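Local coordinates for protein putative transcriptional regulator (Salmonella typhimurium, PDB 1YYV) that probably binds DNA through a helix-turn-helix domain of the HxlR family and acts as a transcription factor, though its function is not established, at residues L115-P118 against Q119-Q123. Residues are numbered along the deposited sequence; the frame is centred on the assembly and turned at random.
Sequences LNLP and QVLAQ
The C-terminal end of helix 107-121, where a proline kinks it, is knit together by N116, L117 and P118 with V120, L121 and A122. It illustrates how an alpha-helix absorbs a proline: the ring nitrogen of P118 has no hydrogen to give to the turn before, so the helix bends there, yet the proline's own carbonyl still serves the turn that follows. Three successive i to i+4 bonds carry the chain across the kink. V120 N donates to N116 O at 3.3 Å, the longest of the three bonds. L121 N donates to L117 O, 2.7 Å away, with an N-H...O angle of 172°. A122 N meets P118 O at 2.8 Å.

Side chains one turn apart also meet. L117 and L121 lie on one flank of the helix and pass each other at a slant, CD1 of L117 resting 4.0 Å from CG of L121. CG of L117 stands anti to its backbone N (chi1 -177°), whereas that of L121 is anti to the carbonyl carbon (chi1 -65°); with these two settings the branch points face each other, and CG of L117 lies 4.0 Å from both CG and CD1 of L121. V120, its CG2 beside the backbone N, sets that methyl 3.6 Å from N116 O. In HxlR-type winged-helix proteins terminal helices commonly contribute to dimerisation, and here L117 packs on G16 of the second subunit, V120 on V28 and Q119 on L98 of that same subunit. The amide of N116 turns back along the helix instead, ND2 donating to the carbonyl oxygen of W112.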
loop_
_atom_site.group_PDB
_atom_site.type_symbol
_atom_site.label_atom_id
_atom_site.label_comp_id
_atom_site.label_asym_id
_atom_site.label_seq_id
_atom_site.Cartn_x
_atom_site.Cartn_y
_atom_site.Cartn_z
ATOM N N LEU A 115 0.797 -4.379 -14.904
ATOM C CA LEU A 115 1.732 -4.698 -15.977
ATOM C C LEU A 115 2.526 -6.000 -15.795
ATOM O O LEU A 115 2.831 -6.675 -16.777
ATOM C CB LEU A 115 2.685 -3.505 -16.085
ATOM C CG LEU A 115 3.821 -3.188 -17.062
ATOM C CD1 LEU A 115 3.930 -4.085 -18.306
ATOM C CD2 LEU A 115 3.589 -1.732 -17.468
ATOM N N ASN A 116 2.891 -6.352 -14.557
ATOM C CA ASN A 116 3.727 -7.540 -14.324
ATOM C C ASN A 116 2.953 -8.722 -13.757
ATOM O O ASN A 116 3.541 -9.727 -13.331
ATOM C CB ASN A 116 4.950 -7.217 -13.446
ATOM C CG ASN A 116 5.985 -6.363 -14.170
ATOM O OD1 ASN A 116 6.995 -6.866 -14.659
ATOM N ND2 ASN A 116 5.731 -5.072 -14.242
ATOM N N LEU A 117 1.635 -8.582 -13.749
ATOM C CA LEU A 117 0.732 -9.623 -13.262
ATOM C C LEU A 117 0.959 -11.010 -13.907
ATOM O O LEU A 117 1.082 -12.004 -13.188
ATOM C CB LEU A 117 -0.728 -9.155 -13.376
ATOM C CG LEU A 117 -1.827 -10.080 -12.841
ATOM C CD1 LEU A 117 -1.709 -10.208 -11.316
ATOM C CD2 LEU A 117 -3.228 -9.594 -13.257
ATOM N N PRO A 118 1.017 -11.088 -15.258
ATOM C CA PRO A 118 1.211 -12.412 -15.875
ATOM C C PRO A 118 2.440 -13.202 -15.390
ATOM O O PRO A 118 2.348 -14.415 -15.235
ATOM C CB PRO A 118 1.297 -12.096 -17.375
ATOM C CG PRO A 118 0.449 -10.857 -17.514
ATOM C CD PRO A 118 0.835 -10.047 -16.284
ATOM N N GLN A 119 3.566 -12.530 -15.165
ATOM C CA GLN A 119 4.742 -13.186 -14.608
ATOM C C GLN A 119 4.506 -13.628 -13.154
ATOM O O GLN A 119 4.985 -14.690 -12.746
ATOM C CB GLN A 119 5.969 -12.283 -14.703
ATOM C CG GLN A 119 7.291 -13.025 -14.489
ATOM C CD GLN A 119 8.499 -12.092 -14.571
ATOM O OE1 GLN A 119 8.394 -10.962 -15.097
ATOM N NE2 GLN A 119 9.645 -12.540 -14.022
ATOM N N VAL A 120 3.752 -12.834 -12.392
ATOM C CA VAL A 120 3.364 -13.212 -11.022
ATOM C C VAL A 120 2.414 -14.407 -11.011
ATOM O O VAL A 120 2.633 -15.365 -10.295
ATOM C CB VAL A 120 2.739 -12.024 -10.211
ATOM C CG1 VAL A 120 2.079 -12.533 -8.900
ATOM C CG2 VAL A 120 3.789 -10.943 -9.943
ATOM N N LEU A 121 1.361 -14.338 -11.805
ATOM C CA LEU A 121 0.448 -15.474 -11.998
ATOM C C LEU A 121 1.146 -16.731 -12.533
ATOM O O LEU A 121 0.825 -17.832 -12.113
ATOM C CB LEU A 121 -0.721 -15.097 -12.914
ATOM C CG LEU A 121 -1.642 -14.034 -12.330
ATOM C CD1 LEU A 121 -2.928 -13.955 -13.165
ATOM C CD2 LEU A 121 -1.935 -14.307 -10.858
ATOM N N ALA A 122 2.098 -16.563 -13.445
ATOM C CA ALA A 122 2.867 -17.700 -13.969
ATOM C C ALA A 122 3.760 -18.303 -12.885
ATOM O O ALA A 122 4.306 -19.391 -13.048
ATOM C CB ALA A 122 3.698 -17.286 -15.181
ATOM N N GLN A 123 3.899 -17.582 -11.779
ATOM C CA GLN A 123 4.752 -18.007 -10.660
ATOM C C GLN A 123 3.968 -18.840 -9.653
ATOM O O GLN A 123 4.470 -19.841 -9.145
ATOM C CB GLN A 123 5.358 -16.791 -9.959
ATOM C CG GLN A 123 6.530 -17.140 -9.094
ATOM C CD GLN A 123 7.786 -17.360 -9.901
ATOM O OE1 GLN A 123 8.655 -18.149 -9.517
ATOM N NE2 GLN A 123 7.898 -16.655 -11.028
#